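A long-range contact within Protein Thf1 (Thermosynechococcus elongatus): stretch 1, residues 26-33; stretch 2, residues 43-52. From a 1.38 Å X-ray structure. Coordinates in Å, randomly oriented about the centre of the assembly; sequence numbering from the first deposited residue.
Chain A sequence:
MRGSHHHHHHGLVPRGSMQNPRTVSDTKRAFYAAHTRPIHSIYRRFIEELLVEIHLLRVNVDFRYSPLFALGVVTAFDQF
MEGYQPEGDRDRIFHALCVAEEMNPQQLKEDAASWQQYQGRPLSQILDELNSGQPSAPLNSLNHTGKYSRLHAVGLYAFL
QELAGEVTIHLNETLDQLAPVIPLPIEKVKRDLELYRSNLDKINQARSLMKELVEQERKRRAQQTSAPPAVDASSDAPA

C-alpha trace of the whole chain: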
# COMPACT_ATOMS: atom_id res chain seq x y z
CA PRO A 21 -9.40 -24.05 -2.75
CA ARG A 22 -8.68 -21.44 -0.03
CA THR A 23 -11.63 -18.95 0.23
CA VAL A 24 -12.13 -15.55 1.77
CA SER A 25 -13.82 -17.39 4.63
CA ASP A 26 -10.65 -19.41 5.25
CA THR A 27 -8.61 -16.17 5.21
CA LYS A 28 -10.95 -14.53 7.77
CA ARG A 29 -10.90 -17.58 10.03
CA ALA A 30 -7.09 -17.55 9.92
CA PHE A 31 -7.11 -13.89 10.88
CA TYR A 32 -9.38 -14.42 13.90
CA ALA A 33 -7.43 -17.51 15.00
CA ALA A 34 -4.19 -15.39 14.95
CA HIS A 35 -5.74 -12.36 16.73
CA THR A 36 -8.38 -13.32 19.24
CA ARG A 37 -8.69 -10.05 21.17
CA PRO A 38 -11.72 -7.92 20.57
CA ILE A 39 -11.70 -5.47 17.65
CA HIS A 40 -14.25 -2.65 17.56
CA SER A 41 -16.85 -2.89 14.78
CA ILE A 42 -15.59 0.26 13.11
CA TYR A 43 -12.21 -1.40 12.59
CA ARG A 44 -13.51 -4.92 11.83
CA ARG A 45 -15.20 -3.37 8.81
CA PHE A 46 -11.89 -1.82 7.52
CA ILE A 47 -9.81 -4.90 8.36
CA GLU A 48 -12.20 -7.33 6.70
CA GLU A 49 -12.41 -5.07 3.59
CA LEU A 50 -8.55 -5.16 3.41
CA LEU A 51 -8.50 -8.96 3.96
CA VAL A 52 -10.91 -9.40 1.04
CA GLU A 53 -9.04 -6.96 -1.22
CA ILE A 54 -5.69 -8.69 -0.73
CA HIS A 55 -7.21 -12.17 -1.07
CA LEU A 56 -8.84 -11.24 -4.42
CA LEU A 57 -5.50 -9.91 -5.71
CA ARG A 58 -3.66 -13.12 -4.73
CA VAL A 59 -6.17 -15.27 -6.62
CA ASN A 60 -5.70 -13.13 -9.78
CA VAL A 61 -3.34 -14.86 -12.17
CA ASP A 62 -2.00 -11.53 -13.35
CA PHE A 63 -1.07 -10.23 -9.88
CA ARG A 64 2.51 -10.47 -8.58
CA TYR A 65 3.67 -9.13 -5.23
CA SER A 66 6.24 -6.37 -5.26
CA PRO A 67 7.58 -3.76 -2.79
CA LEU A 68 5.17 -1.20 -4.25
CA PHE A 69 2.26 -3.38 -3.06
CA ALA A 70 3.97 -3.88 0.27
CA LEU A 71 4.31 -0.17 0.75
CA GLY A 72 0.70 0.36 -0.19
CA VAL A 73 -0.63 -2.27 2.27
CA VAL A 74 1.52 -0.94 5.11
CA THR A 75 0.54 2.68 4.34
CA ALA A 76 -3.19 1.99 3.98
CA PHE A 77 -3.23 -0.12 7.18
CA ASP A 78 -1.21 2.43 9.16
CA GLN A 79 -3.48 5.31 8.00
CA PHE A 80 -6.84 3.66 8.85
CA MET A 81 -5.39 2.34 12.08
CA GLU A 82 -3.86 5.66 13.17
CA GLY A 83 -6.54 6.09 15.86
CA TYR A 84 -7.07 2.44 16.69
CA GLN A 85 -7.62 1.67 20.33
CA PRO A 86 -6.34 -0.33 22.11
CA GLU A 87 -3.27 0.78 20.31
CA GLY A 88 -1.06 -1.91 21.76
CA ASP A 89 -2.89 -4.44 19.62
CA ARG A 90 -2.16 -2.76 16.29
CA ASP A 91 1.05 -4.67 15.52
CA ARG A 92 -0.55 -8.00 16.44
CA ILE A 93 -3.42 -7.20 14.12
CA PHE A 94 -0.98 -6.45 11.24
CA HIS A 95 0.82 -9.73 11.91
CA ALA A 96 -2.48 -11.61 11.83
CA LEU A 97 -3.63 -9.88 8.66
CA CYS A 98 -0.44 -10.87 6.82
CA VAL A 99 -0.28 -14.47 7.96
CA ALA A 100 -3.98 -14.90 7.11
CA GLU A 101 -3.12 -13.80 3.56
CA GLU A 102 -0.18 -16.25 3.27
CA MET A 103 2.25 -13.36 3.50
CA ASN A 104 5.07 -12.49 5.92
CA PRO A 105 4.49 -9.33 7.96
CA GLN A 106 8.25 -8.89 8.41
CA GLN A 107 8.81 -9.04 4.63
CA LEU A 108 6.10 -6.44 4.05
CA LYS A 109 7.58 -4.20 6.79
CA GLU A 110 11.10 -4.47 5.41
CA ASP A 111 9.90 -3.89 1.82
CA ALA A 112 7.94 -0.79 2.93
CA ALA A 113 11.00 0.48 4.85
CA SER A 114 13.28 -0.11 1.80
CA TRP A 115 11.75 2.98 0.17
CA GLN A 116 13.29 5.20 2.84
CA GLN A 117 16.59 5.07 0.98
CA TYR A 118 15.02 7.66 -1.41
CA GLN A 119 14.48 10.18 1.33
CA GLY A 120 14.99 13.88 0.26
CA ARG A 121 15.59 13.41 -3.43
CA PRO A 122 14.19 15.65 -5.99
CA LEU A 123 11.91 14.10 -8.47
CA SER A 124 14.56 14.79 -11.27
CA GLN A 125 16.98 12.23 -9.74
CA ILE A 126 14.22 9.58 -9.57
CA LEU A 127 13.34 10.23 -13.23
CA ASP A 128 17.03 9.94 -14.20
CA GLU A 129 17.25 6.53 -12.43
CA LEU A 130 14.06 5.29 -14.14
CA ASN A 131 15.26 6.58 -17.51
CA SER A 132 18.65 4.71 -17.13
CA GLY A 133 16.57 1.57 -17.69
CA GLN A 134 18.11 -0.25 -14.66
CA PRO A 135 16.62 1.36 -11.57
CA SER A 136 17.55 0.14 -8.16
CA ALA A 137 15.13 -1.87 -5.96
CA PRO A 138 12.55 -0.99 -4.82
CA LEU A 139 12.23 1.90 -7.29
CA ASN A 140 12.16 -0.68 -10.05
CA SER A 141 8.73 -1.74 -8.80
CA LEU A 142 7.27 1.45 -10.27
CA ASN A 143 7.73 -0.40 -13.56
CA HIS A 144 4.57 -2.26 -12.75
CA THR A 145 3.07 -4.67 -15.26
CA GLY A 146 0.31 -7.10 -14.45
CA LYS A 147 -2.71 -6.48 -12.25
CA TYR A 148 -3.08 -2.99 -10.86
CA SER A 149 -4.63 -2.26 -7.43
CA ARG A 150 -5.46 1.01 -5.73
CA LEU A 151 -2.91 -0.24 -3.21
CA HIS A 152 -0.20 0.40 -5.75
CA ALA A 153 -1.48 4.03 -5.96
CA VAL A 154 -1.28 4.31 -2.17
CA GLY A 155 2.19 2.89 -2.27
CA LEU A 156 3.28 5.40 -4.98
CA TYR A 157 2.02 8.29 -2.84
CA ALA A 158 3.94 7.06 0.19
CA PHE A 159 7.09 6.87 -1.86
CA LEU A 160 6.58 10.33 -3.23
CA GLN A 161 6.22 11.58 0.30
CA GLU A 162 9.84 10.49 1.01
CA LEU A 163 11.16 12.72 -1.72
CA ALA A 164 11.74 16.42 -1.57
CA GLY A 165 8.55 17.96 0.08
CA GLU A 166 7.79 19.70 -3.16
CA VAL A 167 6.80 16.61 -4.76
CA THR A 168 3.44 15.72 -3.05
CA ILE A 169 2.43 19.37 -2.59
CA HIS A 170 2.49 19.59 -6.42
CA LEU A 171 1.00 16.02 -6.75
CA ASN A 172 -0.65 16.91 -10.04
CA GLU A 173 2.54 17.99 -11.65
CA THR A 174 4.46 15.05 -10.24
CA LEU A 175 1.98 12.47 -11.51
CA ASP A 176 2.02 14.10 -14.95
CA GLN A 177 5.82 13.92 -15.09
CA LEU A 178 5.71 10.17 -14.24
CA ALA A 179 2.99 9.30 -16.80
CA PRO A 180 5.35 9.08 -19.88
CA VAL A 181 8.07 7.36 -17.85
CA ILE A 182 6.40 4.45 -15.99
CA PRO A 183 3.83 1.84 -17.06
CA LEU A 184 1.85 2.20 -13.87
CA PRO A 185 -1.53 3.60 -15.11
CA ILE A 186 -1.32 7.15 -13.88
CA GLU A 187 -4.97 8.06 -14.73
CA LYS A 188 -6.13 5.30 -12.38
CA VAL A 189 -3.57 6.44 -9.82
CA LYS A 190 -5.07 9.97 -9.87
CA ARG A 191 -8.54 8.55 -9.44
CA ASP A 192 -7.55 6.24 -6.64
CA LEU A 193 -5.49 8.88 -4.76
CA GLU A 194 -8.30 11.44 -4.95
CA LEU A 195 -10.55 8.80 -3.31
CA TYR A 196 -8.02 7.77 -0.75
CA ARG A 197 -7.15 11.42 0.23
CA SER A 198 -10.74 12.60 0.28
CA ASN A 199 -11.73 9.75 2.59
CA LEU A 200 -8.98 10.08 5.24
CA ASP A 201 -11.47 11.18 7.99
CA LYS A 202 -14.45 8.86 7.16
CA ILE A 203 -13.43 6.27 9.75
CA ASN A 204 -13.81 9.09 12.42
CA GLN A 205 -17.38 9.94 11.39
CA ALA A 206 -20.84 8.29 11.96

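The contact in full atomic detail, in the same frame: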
# COMPACT_ATOMS: atom_id res chain seq x y z
N ASP A 26 -11.84 -18.81 4.66
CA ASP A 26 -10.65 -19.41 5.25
C ASP A 26 -9.68 -18.29 5.71
O ASP A 26 -9.10 -18.39 6.75
CB ASP A 26 -9.96 -20.31 4.22
CG ASP A 26 -10.76 -21.56 3.89
OD1 ASP A 26 -11.36 -22.21 4.83
OD2 ASP A 26 -10.84 -21.88 2.62
N THR A 27 -9.50 -17.29 4.85
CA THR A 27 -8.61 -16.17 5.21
C THR A 27 -9.12 -15.45 6.52
O THR A 27 -8.32 -15.18 7.43
CB THR A 27 -8.54 -15.19 4.01
OG1 THR A 27 -7.92 -15.91 2.96
CG2 THR A 27 -7.73 -13.95 4.35
N LYS A 28 -10.44 -15.17 6.60
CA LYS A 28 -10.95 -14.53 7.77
C LYS A 28 -10.83 -15.42 9.00
O LYS A 28 -10.45 -14.93 10.05
CB LYS A 28 -12.40 -14.19 7.54
CG LYS A 28 -12.60 -12.98 6.60
CD LYS A 28 -14.07 -12.53 6.55
CE LYS A 28 -14.31 -11.37 5.57
NZ LYS A 28 -15.77 -10.89 5.53
N ARG A 29 -11.08 -16.73 8.86
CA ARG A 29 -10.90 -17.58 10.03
C ARG A 29 -9.46 -17.61 10.52
O ARG A 29 -9.20 -17.59 11.71
CB ARG A 29 -11.26 -19.02 9.67
CG ARG A 29 -12.70 -19.28 9.81
CD ARG A 29 -13.08 -20.84 9.71
NE ARG A 29 -13.08 -21.25 8.27
CZ ARG A 29 -14.11 -21.09 7.42
NH1 ARG A 29 -15.32 -20.56 7.82
NH2 ARG A 29 -13.98 -21.53 6.15
N ALA A 30 -8.49 -17.60 9.58
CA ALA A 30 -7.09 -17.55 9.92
C ALA A 30 -6.74 -16.26 10.70
O ALA A 30 -5.98 -16.26 11.65
CB ALA A 30 -6.21 -17.78 8.72
N PHE A 31 -7.31 -15.17 10.22
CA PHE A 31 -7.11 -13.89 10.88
C PHE A 31 -7.55 -13.92 12.34
O PHE A 31 -6.81 -13.58 13.27
CB PHE A 31 -7.80 -12.77 10.13
CG PHE A 31 -7.73 -11.42 10.86
CD1 PHE A 31 -6.60 -10.68 10.86
CD2 PHE A 31 -8.79 -11.00 11.65
CE1 PHE A 31 -6.48 -9.54 11.59
CE2 PHE A 31 -8.68 -9.84 12.38
CZ PHE A 31 -7.49 -9.09 12.34
N TYR A 32 -8.81 -14.39 12.54
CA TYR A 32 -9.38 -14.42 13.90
C TYR A 32 -8.83 -15.48 14.80
O TYR A 32 -8.93 -15.33 16.03
CB TYR A 32 -10.89 -14.50 13.79
CG TYR A 32 -11.51 -13.18 13.29
CD1 TYR A 32 -11.46 -12.01 14.07
CD2 TYR A 32 -12.18 -13.08 12.11
CE1 TYR A 32 -11.98 -10.79 13.67
CE2 TYR A 32 -12.74 -11.82 11.67
CZ TYR A 32 -12.67 -10.73 12.49
OH TYR A 32 -13.18 -9.53 12.04
N ALA A 33 -8.19 -16.48 14.21
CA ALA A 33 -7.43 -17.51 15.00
C ALA A 33 -6.08 -16.88 15.50
O ALA A 33 -5.62 -17.25 16.60
CB ALA A 33 -7.17 -18.73 14.18
N TYR A 43 -13.47 -0.91 13.14
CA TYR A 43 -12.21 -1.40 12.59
C TYR A 43 -12.34 -2.79 11.99
O TYR A 43 -11.70 -3.06 10.97
CB TYR A 43 -11.16 -1.35 13.70
CG TYR A 43 -10.78 0.06 14.00
CD1 TYR A 43 -9.93 0.77 13.17
CD2 TYR A 43 -11.32 0.77 15.06
CE1 TYR A 43 -9.58 2.08 13.41
CE2 TYR A 43 -11.02 2.08 15.32
CZ TYR A 43 -10.14 2.74 14.51
OH TYR A 43 -9.83 4.04 14.70
N ARG A 44 -13.25 -3.61 12.50
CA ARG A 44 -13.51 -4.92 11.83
C ARG A 44 -13.96 -4.66 10.41
O ARG A 44 -13.55 -5.42 9.49
CB ARG A 44 -14.54 -5.73 12.59
CG ARG A 44 -14.01 -6.23 13.89
CD ARG A 44 -14.76 -7.43 14.53
NE ARG A 44 -16.24 -7.38 14.38
CZ ARG A 44 -17.09 -6.83 15.25
NH1 ARG A 44 -16.70 -6.18 16.33
NH2 ARG A 44 -18.41 -6.84 15.03
N ARG A 45 -14.77 -3.62 10.15
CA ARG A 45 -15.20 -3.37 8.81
C ARG A 45 -13.98 -3.07 7.87
O ARG A 45 -13.86 -3.61 6.78
CB ARG A 45 -16.20 -2.22 8.73
CG ARG A 45 -17.54 -2.45 9.34
CD ARG A 45 -18.66 -1.42 9.00
NE ARG A 45 -18.50 -0.11 9.69
CZ ARG A 45 -18.89 0.13 10.97
NH1 ARG A 45 -19.47 -0.82 11.73
NH2 ARG A 45 -18.76 1.36 11.51
N PHE A 46 -13.06 -2.20 8.32
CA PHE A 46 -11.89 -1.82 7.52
C PHE A 46 -10.96 -3.01 7.34
O PHE A 46 -10.43 -3.28 6.23
CB PHE A 46 -11.21 -0.60 8.14
CG PHE A 46 -11.84 0.72 7.78
CD1 PHE A 46 -13.01 1.14 8.32
CD2 PHE A 46 -11.18 1.53 6.88
CE1 PHE A 46 -13.63 2.36 7.92
CE2 PHE A 46 -11.68 2.76 6.52
CZ PHE A 46 -12.95 3.18 7.04
N ILE A 47 -10.72 -3.77 8.42
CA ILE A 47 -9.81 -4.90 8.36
C ILE A 47 -10.35 -5.98 7.46
O ILE A 47 -9.61 -6.53 6.60
CB ILE A 47 -9.48 -5.42 9.77
CG1 ILE A 47 -8.70 -4.38 10.56
CG2 ILE A 47 -8.74 -6.74 9.70
CD1 ILE A 47 -8.79 -4.61 12.06
N GLU A 48 -11.64 -6.31 7.57
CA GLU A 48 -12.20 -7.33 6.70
C GLU A 48 -12.20 -6.86 5.21
O GLU A 48 -11.99 -7.70 4.33
CB GLU A 48 -13.58 -7.80 7.18
CG GLU A 48 -13.52 -8.57 8.52
CD GLU A 48 -14.84 -9.24 8.92
OE1 GLU A 48 -15.80 -9.21 8.12
OE2 GLU A 48 -14.83 -9.71 10.11
N GLU A 49 -12.47 -5.56 4.96
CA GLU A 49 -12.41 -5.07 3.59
C GLU A 49 -10.95 -5.28 3.06
O GLU A 49 -10.81 -5.70 1.90
CB GLU A 49 -12.81 -3.60 3.52
CG GLU A 49 -14.29 -3.31 3.51
CD GLU A 49 -14.66 -1.84 3.22
OE1 GLU A 49 -13.81 -1.11 2.65
OE2 GLU A 49 -15.82 -1.49 3.57
N LEU A 50 -9.96 -4.99 3.83
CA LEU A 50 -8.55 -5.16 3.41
C LEU A 50 -8.26 -6.65 3.17
O LEU A 50 -7.57 -7.02 2.22
CB LEU A 50 -7.60 -4.48 4.38
CG LEU A 50 -6.14 -4.43 3.95
CD1 LEU A 50 -5.91 -3.74 2.60
CD2 LEU A 50 -5.34 -3.82 5.05
N LEU A 51 -8.75 -7.50 4.12
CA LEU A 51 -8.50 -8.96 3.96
C LEU A 51 -9.08 -9.43 2.62
O LEU A 51 -8.44 -10.24 1.92
CB LEU A 51 -9.17 -9.75 5.14
CG LEU A 51 -8.44 -9.69 6.46
CD1 LEU A 51 -9.35 -10.32 7.52
CD2 LEU A 51 -7.13 -10.51 6.46
N VAL A 52 -10.29 -9.02 2.29
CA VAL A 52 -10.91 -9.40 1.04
C VAL A 52 -10.11 -8.89 -0.18
O VAL A 52 -9.87 -9.62 -1.13
CB VAL A 52 -12.39 -8.95 0.97
CG1 VAL A 52 -12.99 -9.13 -0.40
CG2 VAL A 52 -13.22 -9.70 2.07

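Both stretches are helical throughout, and each helix extends beyond the stretch at both ends. The i to i+4 backbone bonds are regular, for example Tyr-32 N to Lys-28 O at 3.0 Å and Leu-51 N to Ile-47 O at 2.8 Å. The axes approach to 10.3 Å, with 131° between their N-to-C directions, so the helices run obliquely antiparallel. The backbones come nearest at Lys-28 CA and Leu-51 CA, 7.2 Å apart, and the two stretches together bury 442 Å².

The spacing of the contacting residues follows the helical repeat. Thr-27, Lys-28, Phe-31 and Tyr-32 meet Arg-44, Ile-47, Glu-48, Leu-51 and Val-52, whereas Arg-45 and Glu-49 direct their CA-to-CB bonds away.

The apolar part centres on Phe-31, whose CA-to-CB bond points toward the second helix and whose chi1 is 174° (t). Ile-47 CG2 lies 4.2 Å from the centroid of the Phe-31 ring and 26° off its normal, which places the methyl over one face in a CH-pi contact; its closest ring atom is Phe-31 CZ, at 3.7 Å. Leu-51 CD1 packs obliquely, 3.9 Å from Phe-31 CG, while Leu-51 CD2 reaches Thr-27 CG2 at 4.1 Å.

Glu-48 organises the polar part. The CA-to-CB bond of Lys-28 points sideways, but with chi2 to chi4 all t the extended chain brings Lys-28 NZ within 3.1 Å of Glu-48 OE1, forming a hydrogen-bonded salt bridge. Along the way, Lys-28 CE passes 4.0 Å from Val-52 CG2. The other carboxylate oxygen accepts a short hydrogen bond, Tyr-32 OH to Glu-48 OE2, at 2.5 Å, near the plane of the tyrosine ring. One carboxylate therefore joins two residues a helical turn apart. Tyr-32 OH also lies 3.6 Å from Arg-44 CD.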